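Local coordinates for protein phenylalanine hydroxylase (Colwellia psychrerythraea, PDB 2V27) that probably hydroxylates L-phenylalanine to L-tyrosine with tetrahydrobiopterin and dioxygen, using a mononuclear iron held in a mainly helical fold, at residues B[89-94]-B[160-165]; B[125-130]-B[165-170]; B[177-180]-B[184-187]. All coordinates share one frame; numbering follows the deposited sequence. Where two conformers were deposited one is given.

Helix 88-96 opens the series about a third of the way along the chain. Contact 1 joins it to helix 152-167 and closes a loop of 65 residues. Contact 2 starts within that loop, on helix 120-131, and ends just beyond it at 165-170, so the two cross along the chain and share T165. Both therefore rest on helix 152-167, whose last turn carries an iron ligand. Contact 3 follows in series, a tight closure with three intervening residues that joins strand 176-179 to helix 182-185. It lies beside contact 2, where the backbone of Y180 pairs with G169, and the iron site is thus tied to the edge of the mixed sheet.

Contact 1 of 3, residues B[89-94]-B[160-165]; sequences GEFFRL and RLYWFT. With SO4 (sulfate ion), chain F.
On the helix that brings F91 against Y162, R93 reaches out to a sulfate ion, whose O1 is gripped by two guanidinium nitrogens, NH1 at 2.9 Å and NH2 at 3.2 Å. The same guanidinium holds E90 one turn earlier in a side-on salt bridge, NE to OE1 and NH2 to OE2, the latter at 2.7 Å. Both oxygens are met on the syn side, OE2 close to the carboxylate plane and OE1 clearly tilted from it, and CD2 of L94 lies over one guanidinium face, offset toward its rim. Y80 OH and K99 NZ also hydrogen-bond the ion, which probably comes from the crystallisation liquor. The rings of F91 and Y162 approach from opposite directions as an offset edge-to-face pair, planes at 83° and centroids 5.8 Å apart. F91 CZ lies 3.6 Å from Y162 OH, which sits near the plane of the phenylalanine ring. Y162 carries its ring toward F91 with CG anti to the backbone N (chi1 -168°). H274, from the C-terminal His tag, stacks on F91 and meets Y162 edge to face. This buried pair joins helices 88-96 and 152-167 beside the iron site of the aromatic amino acid hydroxylase fold.

Contact 2 of 3, residues B[125-130]-B[165-170]; sequences FGHCPL and TIEFGL. With FE (Fe (III) ion), chain E.
H127 and E167 meet at the iron ion, which both bind. The imidazole NE2 of H127 sits 2.1 Å from the metal, while the carboxylate of E167 chelates it with both oxygens, OE1 at 2.1 Å and OE2 at 2.3 Å. Two waters and H122, from the same helix as H127, bring the coordination to six. NE2 of H127 is 3.2 Å from E167 OE1, but this is the spacing of two ligands on one metal and no hydrogen bond. The imidazole and carboxylate planes stand almost perpendicular, at 86°.

Around this first shell, I166 borders the imidazole. Its carbonyl O approaches H127 CE1 at the ring edge, at 3.2 Å, and its CG2 methyl lies 3.5 Å from the same carbon, so backbone and side chain, together with the metal bond, probably limit how the ring can turn. The CB of E167 points away from residues 125-130; a bend at chi2 (-71°) swings the carboxylate back to the iron. Farther out, the last turn of helix 152-167 is of the wider pi type, with E167 N probably bonded back to Y162 O, and G169 N bonds T165 O just beyond it, while the backbone of I166 is bonded to G182 and the hydroxyl of T165 to that of Y139.

Together with H122, this is the two-histidine, one-carboxylate triad of the biopterin-dependent hydroxylases. The protein supplies four of the six ligand atoms, and the two waters occupy adjacent positions, consistent with sites that could be vacated for dioxygen during the reaction.

Contact 3 of 3, residues B[177-180]-B[184-187]; sequences LRIY and VLSS
A tight strand-turn-helix connection at the edge of the mixed sheet brings the end of strand 176-179 against the short helix 182-185. At its centre, the CG2 methyl of I179 rests on two successive residues of the helix, 3.5 Å from V184 CB and 3.7 Å from L185 CG. V184 adds its CG1 methyl, which is set anti to the backbone N (chi1 -177°) and lies 3.6 Å from I179 CG2 and 3.9 Å from I179 CD1. L185 passes along the strand end: its CD2 faces the I179 side chain, while CD1 touches the carbonyl O of Y180 at 3.4 Å. Were L185 shortened to an alanine, a gap would probably open beside the CG2 methyl of I179, and the methyl that packs on the Y180 carbonyl would be lost. I179 also packs on T191 and M195 of helix 188-196. The helix ends at once: S187 N bonds V184 O at 3.1 Å, and the S187 side chain caps the following helix. No hydrogen bond joins the two segments, so the contact between them is held by apolar packing, whereas the polar work is done next door, where S186 OG bonds ND1 of the iron ligand H122 and probably helps to orient its ring.

Contact 1 of 3, residues B[89-94]-B[160-165]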
ATOM      1  N   GLY B  89       7.899   6.938  25.004  1.00 16.88           N
ATOM      2  CA  GLY B  89       8.688   6.923  26.239  1.00 15.78           C
ATOM      3  C   GLY B  89       8.334   5.744  27.153  1.00 14.60           C
ATOM      4  O   GLY B  89       9.217   4.998  27.602  1.00 15.54           O
ATOM      5  N   GLU B  90       7.034   5.550  27.325  1.00 13.55           N
ATOM      6  CA  GLU B  90       6.519   4.490  28.151  1.00 14.13           C
ATOM      7  C   GLU B  90       6.758   3.114  27.511  1.00 12.92           C
ATOM      8  O   GLU B  90       7.109   2.147  28.226  1.00 12.46           O
ATOM      9  CB  GLU B  90       5.070   4.726  28.513  1.00 13.90           C
ATOM     10  CG  GLU B  90       4.933   5.715  29.693  1.00 19.06           C
ATOM     11  CD  GLU B  90       5.352   5.094  31.031  1.00 22.04           C
ATOM     12  OE1 GLU B  90       6.547   5.224  31.451  1.00 21.44           O
ATOM     13  OE2 GLU B  90       4.493   4.417  31.634  1.00 26.19           O
ATOM     14  N   PHE B  91       6.639   3.013  26.186  1.00 13.25           N
ATOM     15  CA  PHE B  91       6.946   1.744  25.525  1.00 11.92           C
ATOM     16  C   PHE B  91       8.390   1.290  25.791  1.00 12.22           C
ATOM     17  O   PHE B  91       8.628   0.144  26.203  1.00 10.40           O
ATOM     18  CB  PHE B  91       6.710   1.882  24.022  1.00 12.90           C
ATOM     19  CG  PHE B  91       6.907   0.590  23.290  1.00 13.71           C
ATOM     20  CD1 PHE B  91       5.854  -0.331  23.179  1.00 13.74           C
ATOM     21  CD2 PHE B  91       8.150   0.289  22.716  1.00 17.36           C
ATOM     22  CE1 PHE B  91       6.040  -1.546  22.504  1.00 14.40           C
ATOM     23  CE2 PHE B  91       8.341  -0.930  22.050  1.00 17.95           C
ATOM     24  CZ  PHE B  91       7.286  -1.822  21.935  1.00 15.56           C
ATOM     25  N   PHE B  92       9.354   2.186  25.566  1.00 10.50           N
ATOM     26  CA  PHE B  92      10.757   1.900  25.870  1.00 10.26           C
ATOM     27  C   PHE B  92      10.953   1.529  27.367  1.00  9.70           C
ATOM     28  O   PHE B  92      11.640   0.565  27.709  1.00 10.76           O
ATOM     29  CB  PHE B  92      11.709   3.044  25.472  1.00 10.43           C
ATOM     30  CG  PHE B  92      11.824   3.214  23.991  1.00 13.00           C
ATOM     31  CD1 PHE B  92      11.310   4.331  23.377  1.00 15.32           C
ATOM     32  CD2 PHE B  92      12.503   2.278  23.238  1.00 14.21           C
ATOM     33  CE1 PHE B  92      11.425   4.495  21.978  1.00 15.25           C
ATOM     34  CE2 PHE B  92      12.638   2.445  21.815  1.00 14.95           C
ATOM     35  CZ  PHE B  92      12.080   3.537  21.229  1.00 13.97           C
ATOM     36  N   ARG B  93      10.351   2.317  28.250  1.00 10.19           N
ATOM     37  CA  ARG B  93      10.474   2.038  29.687  1.00 10.22           C
ATOM     38  C   ARG B  93       9.962   0.635  30.016  1.00 10.69           C
ATOM     39  O   ARG B  93      10.670  -0.162  30.721  1.00 10.24           O
ATOM     40  CB  ARG B  93       9.687   3.089  30.467  1.00 11.60           C
ATOM     41  CG  ARG B  93       9.942   3.059  31.988  1.00 13.59           C
ATOM     42  CD  ARG B  93       8.938   2.151  32.722  1.00 12.00           C
ATOM     43  NE  ARG B  93       7.576   2.675  32.761  1.00 11.76           N
ATOM     44  CZ  ARG B  93       6.608   2.126  33.485  1.00 13.35           C
ATOM     45  NH1 ARG B  93       6.900   1.069  34.224  1.00 10.74           N
ATOM     46  NH2 ARG B  93       5.371   2.633  33.499  1.00 14.94           N
ATOM     47  N   LEU B  94       8.769   0.297  29.515  1.00 10.57           N
ATOM     48  CA  LEU B  94       8.249  -1.075  29.773  1.00  9.10           C
ATOM     49  C   LEU B  94       9.176  -2.168  29.257  1.00  9.70           C
ATOM     50  O   LEU B  94       9.514  -3.092  30.016  1.00  9.48           O
ATOM     51  CB  LEU B  94       6.807  -1.252  29.313  1.00 10.11           C
ATOM     52  CG  LEU B  94       5.853  -0.293  30.064  1.00  9.47           C
ATOM     53  CD1 LEU B  94       4.549  -0.265  29.236  1.00  9.50           C
ATOM     54  CD2 LEU B  94       5.576  -0.801  31.513  1.00 11.30           C
ATOM     55  N   ARG B 160      12.513   1.797  13.298  1.00  8.60           N
ATOM     56  CA  ARG B 160      12.805   1.231  11.992  1.00  8.62           C
ATOM     57  C   ARG B 160      13.528  -0.108  12.212  1.00  7.03           C
ATOM     58  O   ARG B 160      13.196  -1.160  11.597  1.00  7.92           O
ATOM     59  CB  ARG B 160      13.645   2.225  11.144  1.00  9.16           C
ATOM     60  CG  ARG B 160      14.117   1.706   9.805  1.00  8.85           C
ATOM     61  CD  ARG B 160      14.875   2.832   9.058  1.00  9.25           C
ATOM     62  NE  ARG B 160      14.000   3.952   8.705  1.00  8.95           N
ATOM     63  CZ  ARG B 160      14.257   5.212   9.015  1.00 10.59           C
ATOM     64  NH1 ARG B 160      15.400   5.539   9.649  1.00 11.01           N
ATOM     65  NH2 ARG B 160      13.353   6.140   8.694  1.00 10.98           N
ATOM     66  N   LEU B 161      14.504  -0.112  13.129  1.00  7.39           N
ATOM     67  CA  LEU B 161      15.184  -1.332  13.529  1.00  8.39           C
ATOM     68  C   LEU B 161      14.178  -2.389  14.057  1.00  7.07           C
ATOM     69  O   LEU B 161      14.210  -3.563  13.654  1.00  7.96           O
ATOM     70  CB  LEU B 161      16.266  -1.062  14.592  1.00  8.45           C
ATOM     71  CG  LEU B 161      16.989  -2.307  15.152  1.00  8.87           C
ATOM     72  CD1 LEU B 161      17.674  -3.230  14.075  1.00  9.26           C
ATOM     73  CD2 LEU B 161      18.031  -1.862  16.233  1.00 11.24           C
ATOM     74  N   TYR B 162      13.250  -1.972  14.906  1.00  7.68           N
ATOM     75  CA  TYR B 162      12.257  -2.845  15.516  1.00  8.03           C
ATOM     76  C   TYR B 162      11.376  -3.413  14.394  1.00  7.59           C
ATOM     77  O   TYR B 162      11.093  -4.632  14.357  1.00  6.47           O
ATOM     78  CB  TYR B 162      11.412  -1.991  16.465  1.00  9.00           C
ATOM     79  CG  TYR B 162      10.491  -2.759  17.417  1.00  9.48           C
ATOM     80  CD1 TYR B 162      10.970  -3.169  18.673  1.00 10.79           C
ATOM     81  CD2 TYR B 162       9.185  -3.070  17.068  1.00 11.66           C
ATOM     82  CE1 TYR B 162      10.169  -3.864  19.575  1.00 10.95           C
ATOM     83  CE2 TYR B 162       8.343  -3.768  17.998  1.00  9.56           C
ATOM     84  CZ  TYR B 162       8.882  -4.134  19.250  1.00 11.28           C
ATOM     85  OH  TYR B 162       8.181  -4.837  20.234  1.00 13.32           O
ATOM     86  N   TRP B 163      11.005  -2.556  13.442  1.00  7.49           N
ATOM     87  CA  TRP B 163      10.114  -2.949  12.360  1.00  6.26           C
ATOM     88  C   TRP B 163      10.729  -4.110  11.575  1.00  7.55           C
ATOM     89  O   TRP B 163      10.062  -5.098  11.296  1.00  6.80           O
ATOM     90  CB  TRP B 163       9.889  -1.742  11.433  1.00  7.77           C
ATOM     91  CG  TRP B 163       8.968  -2.036  10.281  1.00  8.18           C
ATOM     92  CD1 TRP B 163       9.318  -2.254   8.943  1.00  9.14           C
ATOM     93  CD2 TRP B 163       7.537  -2.070  10.331  1.00  8.27           C
ATOM     94  NE1 TRP B 163       8.166  -2.446   8.184  1.00  8.16           N
ATOM     95  CE2 TRP B 163       7.060  -2.318   9.000  1.00  6.69           C
ATOM     96  CE3 TRP B 163       6.607  -1.937  11.371  1.00  7.05           C
ATOM     97  CZ2 TRP B 163       5.671  -2.445   8.706  1.00  8.91           C
ATOM     98  CZ3 TRP B 163       5.238  -2.038  11.077  1.00  9.20           C
ATOM     99  CH2 TRP B 163       4.782  -2.291   9.753  1.00 11.30           C
ATOM    100  N   PHE B 164      11.997  -3.957  11.224  1.00  7.57           N
ATOM    101  CA  PHE B 164      12.643  -4.946  10.407  1.00  7.50           C
ATOM    102  C   PHE B 164      13.136  -6.193  11.126  1.00  7.30           C
ATOM    103  O   PHE B 164      13.670  -7.103  10.470  1.00  8.35           O
ATOM    104  CB  PHE B 164      13.754  -4.275   9.629  1.00  7.76           C
ATOM    105  CG  PHE B 164      13.221  -3.429   8.491  1.00  7.09           C
ATOM    106  CD1 PHE B 164      13.349  -2.020   8.502  1.00  8.24           C
ATOM    107  CD2 PHE B 164      12.546  -4.068   7.420  1.00  7.68           C
ATOM    108  CE1 PHE B 164      12.862  -1.233   7.411  1.00  8.02           C
ATOM    109  CE2 PHE B 164      12.050  -3.336   6.342  1.00  7.47           C
ATOM    110  CZ  PHE B 164      12.218  -1.910   6.323  1.00  7.52           C
ATOM    111  N   THR B 165      12.974  -6.255  12.464  1.00  7.40           N
ATOM    112  CA  THR B 165      13.411  -7.420  13.270  1.00  7.32           C
ATOM    113  C   THR B 165      12.174  -7.982  13.978  1.00  6.93           C
ATOM    114  O   THR B 165      11.542  -8.903  13.482  1.00  8.30           O
ATOM    115  CB  THR B 165      14.555  -7.032  14.293  1.00  6.83           C
ATOM    116  OG1 THR B 165      14.181  -5.866  15.057  1.00  6.44           O
ATOM    117  CG2 THR B 165      15.828  -6.726  13.496  1.00  7.92           C
TER
HETATM  118  S   SO4 F3009       4.735  -0.515  36.696  1.00 12.87           S
HETATM  119  O1  SO4 F3009       4.424   0.200  35.417  1.00 13.63           O
HETATM  120  O2  SO4 F3009       3.550  -0.302  37.556  1.00 13.40           O
HETATM  121  O3  SO4 F3009       4.985  -1.947  36.493  1.00 13.66           O
HETATM  122  O4  SO4 F3009       5.966   0.128  37.268  1.00 13.98           O

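Contact 2 of 3, residues B[125-130]-B[165-170]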
ATOM      1  N   PHE B 125      -0.045 -14.387  20.236  1.00  9.81           N
ATOM      2  CA  PHE B 125       0.336 -15.368  19.253  1.00  9.57           C
ATOM      3  C   PHE B 125       1.599 -14.945  18.471  1.00  8.90           C
ATOM      4  O   PHE B 125       2.531 -15.765  18.224  1.00  8.79           O
ATOM      5  CB  PHE B 125      -0.836 -15.650  18.311  1.00 10.17           C
ATOM      6  CG  PHE B 125      -0.593 -16.823  17.429  1.00  8.81           C
ATOM      7  CD1 PHE B 125      -1.115 -18.093  17.744  1.00 10.91           C
ATOM      8  CD2 PHE B 125       0.095 -16.633  16.261  1.00 12.59           C
ATOM      9  CE1 PHE B 125      -0.859 -19.204  16.891  1.00 12.13           C
ATOM     10  CE2 PHE B 125       0.339 -17.675  15.416  1.00 11.40           C
ATOM     11  CZ  PHE B 125      -0.119 -18.953  15.690  1.00 12.80           C
ATOM     12  N   GLY B 126       1.650 -13.679  18.071  1.00  8.76           N
ATOM     13  CA  GLY B 126       2.778 -13.236  17.247  1.00  9.39           C
ATOM     14  C   GLY B 126       4.125 -13.077  17.962  1.00  8.50           C
ATOM     15  O   GLY B 126       5.177 -13.387  17.367  1.00  9.30           O
ATOM     16  N   HIS B 127       4.107 -12.475  19.179  1.00  8.81           N
ATOM     17  CA  HIS B 127       5.361 -12.132  19.892  1.00  9.14           C
ATOM     18  C   HIS B 127       5.696 -13.006  21.107  1.00 10.23           C
ATOM     19  O   HIS B 127       6.842 -13.392  21.343  1.00 10.09           O
ATOM     20  CB  HIS B 127       5.373 -10.659  20.317  1.00 10.46           C
ATOM     21  CG  HIS B 127       5.388  -9.689  19.163  1.00 10.74           C
ATOM     22  ND1 HIS B 127       6.317  -9.730  18.132  1.00 11.41           N
ATOM     23  CD2 HIS B 127       4.549  -8.669  18.869  1.00  9.21           C
ATOM     24  CE1 HIS B 127       6.055  -8.757  17.271  1.00 12.65           C
ATOM     25  NE2 HIS B 127       4.985  -8.111  17.682  1.00 11.70           N
ATOM     26  N   CYS B 128       4.677 -13.352  21.889  1.00  8.68           N
ATOM     27  CA  CYS B 128       4.970 -13.973  23.179  1.00  9.36           C
ATOM     28  C   CYS B 128       5.721 -15.332  23.058  1.00  8.77           C
ATOM     29  O   CYS B 128       6.576 -15.633  23.899  1.00 10.68           O
ATOM     30  CB  CYS B 128       3.690 -14.084  24.010  1.00  7.38           C
ATOM     31  SG  CYS B 128       3.257 -12.496  24.719  1.00 11.86           S
ATOM     32  N   PRO B 129       5.440 -16.157  22.035  1.00  7.97           N
ATOM     33  CA  PRO B 129       6.242 -17.389  22.014  1.00  8.64           C
ATOM     34  C   PRO B 129       7.768 -17.141  21.910  1.00  9.83           C
ATOM     35  O   PRO B 129       8.577 -17.893  22.501  1.00  8.74           O
ATOM     36  CB  PRO B 129       5.735 -18.137  20.765  1.00  9.63           C
ATOM     37  CG  PRO B 129       4.333 -17.618  20.575  1.00  8.48           C
ATOM     38  CD  PRO B 129       4.425 -16.134  20.948  1.00  8.83           C
ATOM     39  N   LEU B 130       8.174 -16.094  21.194  1.00  8.83           N
ATOM     40  CA  LEU B 130       9.588 -15.784  21.131  1.00  7.48           C
ATOM     41  C   LEU B 130      10.165 -15.093  22.371  1.00  7.38           C
ATOM     42  O   LEU B 130      11.389 -15.111  22.578  1.00  7.66           O
ATOM     43  CB  LEU B 130       9.891 -15.030  19.819  1.00  7.53           C
ATOM     44  CG  LEU B 130       9.938 -16.011  18.648  1.00 10.21           C
ATOM     45  CD1 LEU B 130       9.796 -15.174  17.341  1.00 12.52           C
ATOM     46  CD2 LEU B 130      11.207 -16.808  18.623  1.00 12.83           C
ATOM     47  N   THR B 165      12.974  -6.255  12.464  1.00  7.40           N
ATOM     48  CA  THR B 165      13.411  -7.420  13.270  1.00  7.32           C
ATOM     49  C   THR B 165      12.174  -7.982  13.978  1.00  6.93           C
ATOM     50  O   THR B 165      11.542  -8.903  13.482  1.00  8.30           O
ATOM     51  CB  THR B 165      14.555  -7.032  14.293  1.00  6.83           C
ATOM     52  OG1 THR B 165      14.181  -5.866  15.057  1.00  6.44           O
ATOM     53  CG2 THR B 165      15.828  -6.726  13.496  1.00  7.92           C
ATOM     54  N   ILE B 166      11.805  -7.398  15.110  1.00  5.68           N
ATOM     55  CA  ILE B 166      10.676  -7.909  15.884  1.00  7.01           C
ATOM     56  C   ILE B 166       9.364  -7.983  15.104  1.00  5.24           C
ATOM     57  O   ILE B 166       8.578  -8.931  15.346  1.00  7.21           O
ATOM     58  CB  ILE B 166      10.560  -7.059  17.183  1.00  8.07           C
ATOM     59  CG1 ILE B 166      11.798  -7.409  18.081  1.00 11.43           C
ATOM     60  CG2 ILE B 166       9.203  -7.315  17.943  1.00  5.18           C
ATOM     61  CD1 ILE B 166      11.972  -6.544  19.259  1.00 18.31           C
ATOM     62  N   GLU B 167       9.077  -6.986  14.234  1.00  5.95           N
ATOM     63  CA  GLU B 167       7.804  -7.048  13.516  1.00  6.87           C
ATOM     64  C   GLU B 167       7.883  -7.893  12.218  1.00  5.97           C
ATOM     65  O   GLU B 167       7.002  -8.750  11.990  1.00  6.60           O
ATOM     66  CB  GLU B 167       7.179  -5.652  13.286  1.00  8.04           C
ATOM     67  CG  GLU B 167       6.944  -4.950  14.610  1.00 10.31           C
ATOM     68  CD  GLU B 167       5.783  -5.587  15.424  1.00 11.37           C
ATOM     69  OE1 GLU B 167       5.623  -5.191  16.599  1.00 13.60           O
ATOM     70  OE2 GLU B 167       5.007  -6.437  14.912  1.00 13.27           O
ATOM     71  N   PHE B 168       8.877  -7.644  11.362  1.00  7.04           N
ATOM     72  CA  PHE B 168       8.922  -8.275  10.026  1.00  6.46           C
ATOM     73  C   PHE B 168      10.170  -9.089   9.712  1.00  7.64           C
ATOM     74  O   PHE B 168      10.485  -9.352   8.554  1.00  8.49           O
ATOM     75  CB  PHE B 168       8.628  -7.199   8.930  1.00  6.36           C
ATOM     76  CG  PHE B 168       7.174  -6.824   8.905  1.00  9.33           C
ATOM     77  CD1 PHE B 168       6.688  -5.846   9.756  1.00 11.65           C
ATOM     78  CD2 PHE B 168       6.270  -7.567   8.139  1.00 11.19           C
ATOM     79  CE1 PHE B 168       5.315  -5.583   9.843  1.00 10.80           C
ATOM     80  CE2 PHE B 168       4.902  -7.308   8.213  1.00 11.09           C
ATOM     81  CZ  PHE B 168       4.428  -6.299   9.074  1.00  9.56           C
ATOM     82  N   GLY B 169      10.872  -9.512  10.757  1.00  7.54           N
ATOM     83  CA  GLY B 169      12.087 -10.304  10.560  1.00  7.67           C
ATOM     84  C   GLY B 169      11.873 -11.674   9.949  1.00  7.10           C
ATOM     85  O   GLY B 169      10.918 -12.372  10.276  1.00  7.78           O
ATOM     86  N   LEU B 170      12.789 -12.019   9.055  1.00  7.44           N
ATOM     87  CA  LEU B 170      12.817 -13.337   8.467  1.00  8.36           C
ATOM     88  C   LEU B 170      14.139 -14.022   8.771  1.00  9.92           C
ATOM     89  O   LEU B 170      15.123 -13.366   9.164  1.00  8.99           O
ATOM     90  CB  LEU B 170      12.667 -13.257   6.929  1.00  9.24           C
ATOM     91  CG  LEU B 170      11.417 -12.531   6.405  1.00  9.41           C
ATOM     92  CD1 LEU B 170      11.396 -12.616   4.857  1.00  9.10           C
ATOM     93  CD2 LEU B 170      10.148 -13.168   6.975  1.00 10.42           C
TER
HETATM   94 FE    FE E3008       3.924  -6.398  16.925  1.00 10.69          FE
HETATM   95  O   HOH W   1       2.920  -4.458  16.360  1.00 21.08           O
HETATM   96  O   HOH W   2       3.516  -5.592  18.815  1.00 13.87           O

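Contact 3 of 3, residues B[177-180]-B[184-187]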
ATOM      1  N   LEU B 177      13.413 -20.443   3.794  0.50 13.82           N
ATOM      2  CA  LEU B 177      13.018 -19.190   4.449  0.50 12.34           C
ATOM      3  C   LEU B 177      12.075 -19.460   5.614  0.50 11.96           C
ATOM      4  O   LEU B 177      11.103 -20.249   5.472  0.50 11.51           O
ATOM      5  CB  LEU B 177      12.329 -18.293   3.428  0.50 12.54           C
ATOM      6  CG  LEU B 177      12.212 -16.797   3.677  0.50 13.48           C
ATOM      7  CD1 LEU B 177      13.597 -16.134   3.613  0.50 12.50           C
ATOM      8  CD2 LEU B 177      11.257 -16.173   2.634  0.50 11.98           C
ATOM      9  N   ARG B 178      12.334 -18.785   6.747  1.00 10.07           N
ATOM     10  CA  ARG B 178      11.466 -18.903   7.925  1.00  9.69           C
ATOM     11  C   ARG B 178      11.163 -17.501   8.426  1.00  9.50           C
ATOM     12  O   ARG B 178      11.741 -16.478   7.973  1.00  9.50           O
ATOM     13  CB  ARG B 178      12.092 -19.785   9.023  1.00  9.37           C
ATOM     14  CG  ARG B 178      12.367 -21.277   8.622  1.00 10.61           C
ATOM     15  CD  ARG B 178      11.075 -22.041   8.410  1.00 13.71           C
ATOM     16  NE  ARG B 178      11.327 -23.469   8.246  1.00 15.46           N
ATOM     17  CZ  ARG B 178      11.544 -24.025   7.058  1.00 15.34           C
ATOM     18  NH1 ARG B 178      11.522 -23.243   5.973  1.00 15.66           N
ATOM     19  NH2 ARG B 178      11.771 -25.353   6.944  1.00 17.49           N
ATOM     20  N   ILE B 179      10.289 -17.466   9.419  1.00  9.24           N
ATOM     21  CA  ILE B 179       9.752 -16.219   9.972  1.00  9.18           C
ATOM     22  C   ILE B 179       9.981 -16.063  11.472  1.00  8.77           C
ATOM     23  O   ILE B 179       9.711 -17.006  12.221  1.00  9.55           O
ATOM     24  CB  ILE B 179       8.205 -16.152   9.790  1.00  9.25           C
ATOM     25  CG1 ILE B 179       7.830 -16.371   8.312  1.00 10.90           C
ATOM     26  CG2 ILE B 179       7.670 -14.781  10.265  1.00  9.22           C
ATOM     27  CD1 ILE B 179       6.399 -16.884   8.157  1.00 11.21           C
ATOM     28  N   TYR B 180      10.490 -14.900  11.890  1.00  8.80           N
ATOM     29  CA  TYR B 180      10.486 -14.623  13.326  1.00  7.58           C
ATOM     30  C   TYR B 180       9.707 -13.358  13.715  1.00  8.09           C
ATOM     31  O   TYR B 180       9.370 -13.178  14.884  1.00  9.41           O
ATOM     32  CB  TYR B 180      11.899 -14.665  13.980  1.00  7.21           C
ATOM     33  CG  TYR B 180      12.785 -13.479  13.713  1.00  7.45           C
ATOM     34  CD1 TYR B 180      12.854 -12.424  14.646  1.00  7.63           C
ATOM     35  CD2 TYR B 180      13.509 -13.359  12.500  1.00  6.53           C
ATOM     36  CE1 TYR B 180      13.651 -11.324  14.397  1.00  8.84           C
ATOM     37  CE2 TYR B 180      14.337 -12.259  12.244  1.00  7.75           C
ATOM     38  CZ  TYR B 180      14.404 -11.244  13.185  1.00  7.03           C
ATOM     39  OH  TYR B 180      15.152 -10.077  12.989  1.00  8.19           O
ATOM     40  N   VAL B 184       4.259 -10.784  10.904  1.00  7.99           N
ATOM     41  CA  VAL B 184       4.083 -11.784   9.875  1.00  8.49           C
ATOM     42  C   VAL B 184       3.404 -12.999  10.507  1.00  8.39           C
ATOM     43  O   VAL B 184       2.417 -13.543   9.956  1.00  8.58           O
ATOM     44  CB  VAL B 184       5.460 -12.201   9.286  1.00  7.86           C
ATOM     45  CG1 VAL B 184       5.254 -13.204   8.148  1.00  8.69           C
ATOM     46  CG2 VAL B 184       6.270 -10.993   8.733  1.00  7.05           C
ATOM     47  N   LEU B 185       3.920 -13.443  11.682  1.00  8.33           N
ATOM     48  CA  LEU B 185       3.459 -14.691  12.334  1.00 10.20           C
ATOM     49  C   LEU B 185       1.987 -14.691  12.677  1.00  9.79           C
ATOM     50  O   LEU B 185       1.403 -15.779  12.786  1.00 11.75           O
ATOM     51  CB  LEU B 185       4.315 -14.970  13.627  1.00 10.57           C
ATOM     52  CG  LEU B 185       5.771 -15.391  13.364  1.00  9.25           C
ATOM     53  CD1 LEU B 185       6.729 -15.227  14.544  1.00 12.33           C
ATOM     54  CD2 LEU B 185       5.841 -16.861  12.964  1.00 14.24           C
ATOM     55  N   SER B 186       1.435 -13.524  12.991  1.00  8.78           N
ATOM     56  CA  SER B 186       0.048 -13.480  13.413  1.00  9.18           C
ATOM     57  C   SER B 186      -0.946 -13.253  12.270  1.00 10.08           C
ATOM     58  O   SER B 186      -2.098 -13.083  12.540  1.00 10.48           O
ATOM     59  CB  SER B 186      -0.150 -12.399  14.486  1.00 10.26           C
ATOM     60  OG  SER B 186       0.114 -11.092  13.936  1.00 12.17           O
ATOM     61  N   SER B 187      -0.495 -13.250  11.015  1.00  7.99           N
ATOM     62  CA  SER B 187      -1.338 -12.875   9.873  1.00  9.45           C
ATOM     63  C   SER B 187      -1.193 -13.865   8.714  1.00  8.92           C
ATOM     64  O   SER B 187      -0.105 -14.030   8.184  1.00  9.64           O
ATOM     65  CB  SER B 187      -0.897 -11.502   9.332  1.00  9.94           C
ATOM     66  OG  SER B 187      -1.556 -11.183   8.112  1.00  9.21           O
TER